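Local coordinates for microcin B17-processing protein McbD (Escherichia coli str. K-12 substr. MG1655, PDB 6GRH) that is necessary to process the inactive microcin B17 precursor McbA into the active peptide, as a member of the YcaO family, probably one of its cyclodehydratases, at residues H63-I68 / I129-I134; K107-R112 / I134-D139; I338-A343 / W353-V358. The protein carries 1 engineered substitution. One frame throughout, in Å; residues are numbered along the deposited sequence.

Contact 1 of 3, residues H63-I68 / I129-I134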
loop_
_atom_site.group_PDB
_atom_site.type_symbol
_atom_site.label_atom_id
_atom_site.label_comp_id
_atom_site.label_asym_id
_atom_site.label_seq_id
_atom_site.Cartn_x
_atom_site.Cartn_y
_atom_site.Cartn_z
ATOM N N HIS E 63 -38.778 10.315 -1.882
ATOM C CA HIS E 63 -39.565 11.526 -2.020
ATOM C C HIS E 63 -41.096 11.278 -1.904
ATOM O O HIS E 63 -41.792 11.908 -1.092
ATOM C CB HIS E 63 -39.274 12.206 -3.351
ATOM C CG HIS E 63 -40.038 13.475 -3.533
ATOM N ND1 HIS E 63 -39.681 14.652 -2.909
ATOM C CD2 HIS E 63 -41.136 13.752 -4.277
ATOM C CE1 HIS E 63 -40.520 15.606 -3.279
ATOM N NE2 HIS E 63 -41.412 15.088 -4.109
ATOM N N PHE E 64 -41.586 10.368 -2.737
ATOM C CA PHE E 64 -43.028 10.097 -2.851
ATOM C C PHE E 64 -43.575 9.347 -1.640
ATOM O O PHE E 64 -44.692 9.644 -1.197
ATOM C CB PHE E 64 -43.350 9.401 -4.177
ATOM C CG PHE E 64 -43.167 10.297 -5.358
ATOM C CD1 PHE E 64 -44.126 11.266 -5.653
ATOM C CD2 PHE E 64 -42.044 10.209 -6.174
ATOM C CE1 PHE E 64 -43.966 12.110 -6.744
ATOM C CE2 PHE E 64 -41.883 11.058 -7.258
ATOM C CZ PHE E 64 -42.840 12.016 -7.533
ATOM N N PHE E 65 -42.781 8.450 -1.060
ATOM C CA PHE E 65 -43.198 7.693 0.148
ATOM C C PHE E 65 -43.015 8.430 1.476
ATOM O O PHE E 65 -43.806 8.242 2.413
ATOM C CB PHE E 65 -42.469 6.335 0.230
ATOM C CG PHE E 65 -43.055 5.268 -0.647
ATOM C CD1 PHE E 65 -42.760 5.209 -2.009
ATOM C CD2 PHE E 65 -43.904 4.312 -0.106
ATOM C CE1 PHE E 65 -43.306 4.226 -2.807
ATOM C CE2 PHE E 65 -44.476 3.334 -0.914
ATOM C CZ PHE E 65 -44.181 3.292 -2.254
ATOM N N ASN E 66 -41.979 9.253 1.594
ATOM C CA ASN E 66 -41.548 9.697 2.936
ATOM C C ASN E 66 -41.499 11.185 3.132
ATOM O O ASN E 66 -41.329 11.609 4.293
ATOM C CB ASN E 66 -40.128 9.237 3.257
ATOM C CG ASN E 66 -39.939 7.741 3.252
ATOM O OD1 ASN E 66 -38.820 7.296 3.002
ATOM N ND2 ASN E 66 -40.976 6.963 3.529
ATOM N N GLU E 67 -41.562 11.975 2.060
ATOM C CA GLU E 67 -41.083 13.368 2.131
ATOM C C GLU E 67 -41.995 14.480 1.607
ATOM O O GLU E 67 -41.578 15.653 1.665
ATOM C CB GLU E 67 -39.738 13.476 1.429
ATOM C CG GLU E 67 -38.611 12.729 2.122
ATOM C CD GLU E 67 -37.277 12.889 1.400
ATOM O OE1 GLU E 67 -37.246 13.302 0.207
ATOM O OE2 GLU E 67 -36.227 12.573 2.002
ATOM N N ILE E 68 -43.214 14.163 1.161
ATOM C CA ILE E 68 -44.083 15.194 0.597
ATOM C C ILE E 68 -44.714 16.014 1.727
ATOM O O ILE E 68 -45.255 15.440 2.675
ATOM C CB ILE E 68 -45.247 14.632 -0.254
ATOM C CG1 ILE E 68 -44.786 13.594 -1.294
ATOM C CG2 ILE E 68 -46.021 15.778 -0.925
ATOM C CD1 ILE E 68 -44.301 14.149 -2.608
ATOM N N ILE E 129 -50.520 11.874 -5.219
ATOM C CA ILE E 129 -49.066 11.887 -5.345
ATOM C C ILE E 129 -48.314 11.290 -4.160
ATOM O O ILE E 129 -47.347 10.557 -4.346
ATOM C CB ILE E 129 -48.601 13.328 -5.614
ATOM C CG1 ILE E 129 -48.418 13.480 -7.118
ATOM C CG2 ILE E 129 -47.309 13.643 -4.882
ATOM C CD1 ILE E 129 -49.060 14.708 -7.713
ATOM N N ALA E 130 -48.764 11.600 -2.950
ATOM C CA ALA E 130 -48.100 11.143 -1.732
ATOM C C ALA E 130 -48.443 9.664 -1.445
ATOM O O ALA E 130 -49.607 9.310 -1.435
ATOM C CB ALA E 130 -48.544 12.029 -0.578
ATOM N N LEU E 131 -47.446 8.815 -1.217
ATOM C CA LEU E 131 -47.732 7.393 -1.009
ATOM C C LEU E 131 -47.991 7.042 0.461
ATOM O O LEU E 131 -48.689 6.054 0.747
ATOM C CB LEU E 131 -46.658 6.526 -1.661
ATOM C CG LEU E 131 -46.935 6.330 -3.163
ATOM C CD1 LEU E 131 -48.105 7.162 -3.659
ATOM C CD2 LEU E 131 -45.700 6.649 -3.967
ATOM N N ASP E 132 -47.532 7.891 1.382
ATOM C CA ASP E 132 -47.789 7.667 2.816
ATOM C C ASP E 132 -49.249 7.988 3.188
ATOM O O ASP E 132 -49.958 8.637 2.423
ATOM C CB ASP E 132 -46.859 8.538 3.654
ATOM C CG ASP E 132 -47.229 10.002 3.583
ATOM O OD1 ASP E 132 -46.985 10.632 2.524
ATOM O OD2 ASP E 132 -47.810 10.519 4.565
ATOM N N ASN E 133 -49.689 7.570 4.370
ATOM C CA ASN E 133 -51.109 7.754 4.757
ATOM C C ASN E 133 -51.372 8.976 5.628
ATOM O O ASN E 133 -52.501 9.186 6.047
ATOM C CB ASN E 133 -51.663 6.479 5.408
ATOM C CG ASN E 133 -51.668 5.304 4.445
ATOM O OD1 ASN E 133 -51.690 5.484 3.224
ATOM N ND2 ASN E 133 -51.643 4.097 4.982
ATOM N N ILE E 134 -50.344 9.793 5.849
ATOM C CA ILE E 134 -50.412 10.969 6.704
ATOM C C ILE E 134 -50.584 12.267 5.919
ATOM O O ILE E 134 -51.346 13.143 6.318
ATOM C CB ILE E 134 -49.141 11.031 7.601
ATOM C CG1 ILE E 134 -49.152 9.819 8.556
ATOM C CG2 ILE E 134 -49.097 12.338 8.393
ATOM C CD1 ILE E 134 -47.835 9.465 9.198
HETATM O O HOH W 1 -44.670 11.517 1.313
#
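Phe-64 and Phe-65 at the C-terminal end of helix 47-66, with Ile-68 just beyond it, meet the loop residues Ile-129 to Asp-132. In the one backbone bond, Leu-131 N donates to Phe-64 O at 2.9 Å, almost straight at 176°, from above the carbonyl plane. A water donates to Phe-64 O too. The same water accepts from Ile-68 N at 3.0 Å and donates to Asp-132 OD1 at 2.8 Å, bridging helix end and loop. In one of its two conformers, Leu-131 sets CB over the centre of the Phe-65 ring, 3.8 Å from its centroid and 8° off the normal, a CH-pi contact. Phe-208 of the McbB chain meets the Phe-65 ring. Phe-64 turns its edge to the loop, with CD1 3.5 Å from Ile-129 O. Ile-68 CG1 reaches Ala-130 CB at 4.1 Å, and its side chain crosses one conformer of Ile-129 at about a right angle. Asp-132 N is buried with no partner in the model. Asp-132 CG lies between the backbone N and the carbonyl carbon (chi1 71°). OD1 also bonds Thr-135 OG1, while OD2 accepts from Ile-134 N at 2.9 Å. That last bond closes an Asx turn beside the helix end.

Contact 2 of 3, residues K107-R112 / I134-D139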
loop_
_atom_site.group_PDB
_atom_site.type_symbol
_atom_site.label_atom_id
_atom_site.label_comp_id
_atom_site.label_asym_id
_atom_site.label_seq_id
_atom_site.Cartn_x
_atom_site.Cartn_y
_atom_site.Cartn_z
ATOM N N LYS E 107 -62.236 20.307 0.461
ATOM C CA LYS E 107 -60.976 21.026 0.390
ATOM C C LYS E 107 -59.819 20.016 0.392
ATOM O O LYS E 107 -59.445 19.501 1.443
ATOM C CB LYS E 107 -60.851 22.023 1.550
ATOM C CG LYS E 107 -61.831 23.184 1.484
ATOM C CD LYS E 107 -61.450 24.333 2.423
ATOM C CE LYS E 107 -62.093 25.663 2.017
ATOM N NZ LYS E 107 -61.670 26.136 0.656
ATOM N N PHE E 108 -59.281 19.727 -0.797
ATOM C CA PHE E 108 -58.139 18.806 -0.951
ATOM C C PHE E 108 -56.807 19.460 -0.612
ATOM O O PHE E 108 -56.559 20.621 -0.939
ATOM C CB PHE E 108 -58.043 18.292 -2.388
ATOM C CG PHE E 108 -59.125 17.337 -2.764
ATOM C CD1 PHE E 108 -60.311 17.792 -3.327
ATOM C CD2 PHE E 108 -58.964 15.978 -2.542
ATOM C CE1 PHE E 108 -61.307 16.902 -3.682
ATOM C CE2 PHE E 108 -59.965 15.080 -2.889
ATOM C CZ PHE E 108 -61.140 15.543 -3.460
ATOM N N LYS E 109 -55.929 18.687 0.012
ATOM C CA LYS E 109 -54.537 19.096 0.157
ATOM C C LYS E 109 -53.962 19.219 -1.269
ATOM O O LYS E 109 -54.316 18.442 -2.148
ATOM C CB LYS E 109 -53.756 18.086 0.981
ATOM C CG LYS E 109 -54.247 17.873 2.417
ATOM C CD LYS E 109 -54.033 19.113 3.263
ATOM C CE LYS E 109 -54.339 18.869 4.731
ATOM N NZ LYS E 109 -53.186 18.260 5.454
ATOM N N THR E 110 -53.141 20.233 -1.492
ATOM C CA THR E 110 -52.634 20.577 -2.812
ATOM C C THR E 110 -51.131 20.342 -2.951
ATOM O O THR E 110 -50.373 20.387 -1.979
ATOM C CB THR E 110 -52.871 22.065 -3.102
ATOM O OG1 THR E 110 -52.304 22.845 -2.045
ATOM C CG2 THR E 110 -54.347 22.370 -3.213
ATOM N N VAL E 111 -50.722 20.073 -4.180
ATOM C CA VAL E 111 -49.328 20.138 -4.593
ATOM C C VAL E 111 -49.227 20.882 -5.908
ATOM O O VAL E 111 -50.180 20.905 -6.698
ATOM C CB VAL E 111 -48.665 18.753 -4.771
ATOM C CG1 VAL E 111 -48.533 18.070 -3.425
ATOM C CG2 VAL E 111 -49.421 17.867 -5.754
ATOM N N ARG E 112 -48.041 21.440 -6.135
ATOM C CA ARG E 112 -47.750 22.256 -7.300
ATOM C C ARG E 112 -47.740 21.378 -8.565
ATOM O O ARG E 112 -47.378 20.202 -8.507
ATOM C CB ARG E 112 -46.420 23.016 -7.107
ATOM C CG ARG E 112 -45.177 22.130 -7.224
ATOM C CD ARG E 112 -43.904 22.846 -6.820
ATOM N NE ARG E 112 -43.769 22.999 -5.383
ATOM C CZ ARG E 112 -43.426 22.025 -4.537
ATOM N NH1 ARG E 112 -43.214 20.767 -4.939
ATOM N NH2 ARG E 112 -43.332 22.306 -3.245
ATOM N N ILE E 134 -50.344 9.793 5.849
ATOM C CA ILE E 134 -50.412 10.969 6.704
ATOM C C ILE E 134 -50.584 12.267 5.919
ATOM O O ILE E 134 -51.346 13.143 6.318
ATOM C CB ILE E 134 -49.141 11.031 7.601
ATOM C CG1 ILE E 134 -49.152 9.819 8.556
ATOM C CG2 ILE E 134 -49.097 12.338 8.393
ATOM C CD1 ILE E 134 -47.835 9.465 9.198
ATOM N N THR E 135 -49.856 12.390 4.815
ATOM C CA THR E 135 -49.778 13.632 4.056
ATOM C C THR E 135 -51.161 14.184 3.703
ATOM O O THR E 135 -51.436 15.348 3.970
ATOM C CB THR E 135 -48.925 13.421 2.802
ATOM O OG1 THR E 135 -47.625 12.989 3.215
ATOM C CG2 THR E 135 -48.800 14.692 2.015
ATOM N N ALA E 136 -52.030 13.334 3.158
ATOM C CA ALA E 136 -53.370 13.743 2.753
ATOM C C ALA E 136 -54.414 12.792 3.318
ATOM O O ALA E 136 -55.379 12.440 2.636
ATOM C CB ALA E 136 -53.446 13.812 1.218
ATOM N N ALA E 137 -54.224 12.418 4.588
ATOM C CA ALA E 137 -55.115 11.513 5.322
ATOM C C ALA E 137 -56.616 11.800 5.151
ATOM O O ALA E 137 -57.390 10.878 4.933
ATOM C CB ALA E 137 -54.776 11.534 6.810
ATOM N N ASP E 138 -57.008 13.069 5.258
ATOM C CA ASP E 138 -58.431 13.470 5.213
ATOM C C ASP E 138 -59.055 13.390 3.797
ATOM O O ASP E 138 -60.280 13.492 3.656
ATOM C CB ASP E 138 -58.617 14.884 5.782
ATOM C CG ASP E 138 -58.233 14.975 7.256
ATOM O OD1 ASP E 138 -58.866 14.293 8.078
ATOM O OD2 ASP E 138 -57.271 15.700 7.587
ATOM N N ASP E 139 -58.210 13.203 2.774
ATOM C CA ASP E 139 -58.633 13.031 1.385
ATOM C C ASP E 139 -58.663 11.561 0.941
ATOM O O ASP E 139 -59.069 11.273 -0.182
ATOM C CB ASP E 139 -57.683 13.805 0.462
ATOM C CG ASP E 139 -57.545 15.283 0.843
ATOM O OD1 ASP E 139 -58.412 15.816 1.581
ATOM O OD2 ASP E 139 -56.552 15.910 0.406
HETATM O O HOH W 2 -55.415 15.781 -1.975
#
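Lys-107 O lies 3.8 Å from Asp-139 OD1. Asp-139 OD1 has its hydrogen bond from His-106 NE2, just before this segment. Phe-108 comes next. Its CD2 rests 3.7 Å from Asp-139 CG, and the ring and carboxylate planes are 60° apart. Phe-92 and Phe-142 also meet this ring, so the carboxylate enters an aromatic neighbourhood. Lys-109 makes the main bond: its backbone N donates to the syn lone pair of Asp-139 OD2 at 2.9 Å, with an N-H...O angle of 157°. A water donates to the same OD2 at 2.6 Å and to Lys-109 O at 2.9 Å. Both backbone polar atoms of Lys-109 thus reach Asp-139, one directly and one through water. Here a 3-10 segment that starts at Ala-137 is pinned by one carboxylate to strand 108-115, which pairs with three other strands of an antiparallel sheet. Asp-139 N in turn bonds Ala-136 O. The Lys-109 side chain starts towards the turn, with CB 4.3 Å from Ala-136 CB. The chain bends at chi2, which sets CD, and again at chi4 (83°), which sets NZ 3.7 Å from Thr-135 O. Asp-138 may draw NZ weakly by charge, but the groups do not touch. Further on, Val-111 packs on Ile-129, and Arg-112 NH1 bonds Tyr-342 O on the neighbouring strand 339-347.

Contact 3 of 3, residues I338-A343 / W353-V358. With EDO (1,2-ethanediol), chain Q.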
loop_
_atom_site.group_PDB
_atom_site.type_symbol
_atom_site.label_atom_id
_atom_site.label_comp_id
_atom_site.label_asym_id
_atom_site.label_seq_id
_atom_site.Cartn_x
_atom_site.Cartn_y
_atom_site.Cartn_z
ATOM N N ILE E 338 -53.344 16.750 -18.793
ATOM C CA ILE E 338 -52.176 15.995 -18.358
ATOM C C ILE E 338 -51.273 17.000 -17.654
ATOM O O ILE E 338 -50.950 18.061 -18.211
ATOM C CB ILE E 338 -51.422 15.313 -19.516
ATOM C CG1 ILE E 338 -52.376 14.475 -20.362
ATOM C CG2 ILE E 338 -50.304 14.425 -18.975
ATOM C CD1 ILE E 338 -51.709 13.703 -21.492
ATOM N N PHE E 339 -50.865 16.644 -16.442
ATOM C CA PHE E 339 -50.198 17.555 -15.529
ATOM C C PHE E 339 -48.889 16.959 -15.066
ATOM O O PHE E 339 -48.735 15.738 -15.005
ATOM C CB PHE E 339 -51.115 17.848 -14.324
ATOM C CG PHE E 339 -52.458 18.318 -14.739
ATOM C CD1 PHE E 339 -52.619 19.605 -15.221
ATOM C CD2 PHE E 339 -53.533 17.436 -14.779
ATOM C CE1 PHE E 339 -53.845 20.027 -15.697
ATOM C CE2 PHE E 339 -54.761 17.855 -15.225
ATOM C CZ PHE E 339 -54.924 19.156 -15.686
ATOM N N VAL E 340 -47.954 17.840 -14.748
ATOM C CA VAL E 340 -46.677 17.454 -14.232
ATOM C C VAL E 340 -46.578 17.989 -12.811
ATOM O O VAL E 340 -46.436 19.198 -12.613
ATOM C CB VAL E 340 -45.544 18.050 -15.079
ATOM C CG1 VAL E 340 -44.205 17.569 -14.569
ATOM C CG2 VAL E 340 -45.724 17.717 -16.561
ATOM N N TYR E 341 -46.638 17.088 -11.827
ATOM C CA TYR E 341 -46.201 17.418 -10.486
ATOM C C TYR E 341 -44.704 17.533 -10.523
ATOM O O TYR E 341 -44.024 16.718 -11.181
ATOM C CB TYR E 341 -46.571 16.334 -9.474
ATOM C CG TYR E 341 -45.765 16.422 -8.211
ATOM C CD1 TYR E 341 -46.079 17.348 -7.235
ATOM C CD2 TYR E 341 -44.686 15.582 -8.000
ATOM C CE1 TYR E 341 -45.352 17.431 -6.063
ATOM C CE2 TYR E 341 -43.910 15.669 -6.845
ATOM C CZ TYR E 341 -44.246 16.588 -5.871
ATOM O OH TYR E 341 -43.481 16.671 -4.726
ATOM N N TYR E 342 -44.171 18.506 -9.795
ATOM C CA TYR E 342 -42.713 18.670 -9.742
ATOM C C TYR E 342 -42.267 19.153 -8.385
ATOM O O TYR E 342 -43.021 19.821 -7.656
ATOM C CB TYR E 342 -42.227 19.609 -10.867
ATOM C CG TYR E 342 -42.623 21.035 -10.656
ATOM C CD1 TYR E 342 -43.861 21.492 -11.058
ATOM C CD2 TYR E 342 -41.768 21.917 -10.002
ATOM C CE1 TYR E 342 -44.247 22.804 -10.818
ATOM C CE2 TYR E 342 -42.134 23.224 -9.760
ATOM C CZ TYR E 342 -43.370 23.663 -10.142
ATOM O OH TYR E 342 -43.728 24.976 -9.892
ATOM N N ALA E 343 -41.052 18.745 -8.027
ATOM C CA ALA E 343 -40.346 19.237 -6.848
ATOM C C ALA E 343 -38.853 19.260 -7.212
ATOM O O ALA E 343 -38.403 18.559 -8.150
ATOM C CB ALA E 343 -40.577 18.347 -5.661
ATOM N N TRP E 353 -34.494 16.812 -9.501
ATOM C CA TRP E 353 -35.897 16.985 -9.881
ATOM C C TRP E 353 -36.680 15.720 -9.608
ATOM O O TRP E 353 -36.211 14.608 -9.922
ATOM C CB TRP E 353 -35.983 17.316 -11.357
ATOM C CG TRP E 353 -35.379 18.646 -11.608
ATOM C CD1 TRP E 353 -34.069 18.916 -11.859
ATOM C CD2 TRP E 353 -36.046 19.896 -11.537
ATOM N NE1 TRP E 353 -33.886 20.265 -11.965
ATOM C CE2 TRP E 353 -35.083 20.892 -11.760
ATOM C CE3 TRP E 353 -37.379 20.276 -11.299
ATOM C CZ2 TRP E 353 -35.405 22.245 -11.789
ATOM C CZ3 TRP E 353 -37.698 21.635 -11.320
ATOM C CH2 TRP E 353 -36.718 22.594 -11.581
ATOM N N TYR E 354 -37.854 15.891 -9.018
ATOM C CA TYR E 354 -38.820 14.815 -8.842
ATOM C C TYR E 354 -40.034 15.226 -9.652
ATOM O O TYR E 354 -40.464 16.400 -9.571
ATOM C CB TYR E 354 -39.221 14.666 -7.378
ATOM C CG TYR E 354 -38.072 14.652 -6.413
ATOM C CD1 TYR E 354 -37.529 15.835 -5.932
ATOM C CD2 TYR E 354 -37.537 13.452 -5.954
ATOM C CE1 TYR E 354 -36.461 15.825 -5.018
ATOM C CE2 TYR E 354 -36.477 13.421 -5.058
ATOM C CZ TYR E 354 -35.952 14.602 -4.577
ATOM O OH TYR E 354 -34.911 14.570 -3.673
ATOM N N THR E 355 -40.565 14.306 -10.447
ATOM C CA THR E 355 -41.744 14.607 -11.251
ATOM C C THR E 355 -42.702 13.433 -11.230
ATOM O O THR E 355 -42.275 12.285 -11.096
ATOM C CB THR E 355 -41.406 14.885 -12.735
ATOM O OG1 THR E 355 -40.544 13.856 -13.217
ATOM C CG2 THR E 355 -40.738 16.235 -12.910
ATOM N N LYS E 356 -43.988 13.731 -11.417
ATOM C CA LYS E 356 -44.994 12.704 -11.700
ATOM C C LYS E 356 -45.987 13.255 -12.709
ATOM O O LYS E 356 -46.543 14.348 -12.523
ATOM C CB LYS E 356 -45.728 12.255 -10.434
ATOM C CG LYS E 356 -46.727 11.093 -10.631
ATOM C CD LYS E 356 -47.538 10.899 -9.364
ATOM C CE LYS E 356 -48.653 9.857 -9.442
ATOM N NZ LYS E 356 -48.109 8.477 -9.386
ATOM N N ILE E 357 -46.170 12.503 -13.787
ATOM C CA ILE E 357 -47.149 12.824 -14.785
ATOM C C ILE E 357 -48.441 12.118 -14.431
ATOM O O ILE E 357 -48.450 10.898 -14.258
ATOM C CB ILE E 357 -46.650 12.505 -16.211
ATOM C CG1 ILE E 357 -45.527 13.491 -16.531
ATOM C CG2 ILE E 357 -47.803 12.642 -17.200
ATOM C CD1 ILE E 357 -44.940 13.410 -17.903
ATOM N N VAL E 358 -49.505 12.921 -14.346
ATOM C CA VAL E 358 -50.826 12.544 -13.869
ATOM C C VAL E 358 -51.882 13.047 -14.845
ATOM O O VAL E 358 -51.846 14.213 -15.237
ATOM C CB VAL E 358 -51.167 13.227 -12.518
ATOM C CG1 VAL E 358 -52.576 12.871 -12.057
ATOM C CG2 VAL E 358 -50.163 12.840 -11.452
HETATM C C1 EDO Q . -29.177 21.723 -12.912
HETATM O O1 EDO Q . -29.300 20.526 -12.134
HETATM C C2 EDO Q . -30.546 22.389 -13.030
HETATM O O2 EDO Q . -31.600 21.420 -13.097
#
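Phe-339 to Ala-343 pair with Tyr-354 to Val-358 as antiparallel strands at 162°, with six backbone bonds at three hydrogen-bonded pairs: Phe-339 with Val-358, Tyr-341 with Lys-356, and Ala-343 with Tyr-354. Between them, alpha-carbon hydrogens point at carbonyls, as from Thr-355 CA to Tyr-341 O at 3.1 Å. Val-340, Tyr-342, Thr-355 and Ile-357 share one face. Val-340 and Thr-355 lie side by side, CG1 to CG2 4.1 Å. Ile-338 CG2 touches Ile-357 CG2 at 3.5 Å, and helix 157-180 packs on Ile-357. The Tyr-342 hydroxyl bonds Ser-35 of the McbB chain. On the other face Tyr-341 CG is anti to the backbone N (chi1 161°), and ring atom CD2 brings its edge to 3.9 Å from Lys-356 N. Ala-343 CB meets Tyr-354 CD1 at 4.0 Å. Lys-356 NZ is held by the carbonyls of Cys-149 and Asp-147. Toward the hairpin turn, Trp-353 NE1 donates to O2 of a 1,2-ethanediol at 2.8 Å, in the ring plane; this molecule, probably from the crystallisation liquor, also bonds Glu-19 of the McbB chain. The backbone bonds fix the register of a beta hairpin, while polar tips find partners outside the segments: Glu-345 for Tyr-354 and Ser-164 for Thr-355.

Overall arrangement
From the N terminus, helix 47-66 ends at contact 1, which closes a loop back from 129-134. Contact 2 opens inside that loop, at 107-112, and closes just after it, at 134-139, so the two cross and share Ile-134. Contact 3 follows in series, as the hairpin of strands 339-347 and 350-358. Strand 108-115, the first side of contact 2, neighbours strand 339-347 in the same sheet. The Tyr-341 hydroxyl and His-63 NE2 bond contact 3 to contact 1, and Ile-129 packs against Tyr-341. Together the contacts tie the helix end and the 129-139 loop to one antiparallel sheet of the YcaO family region.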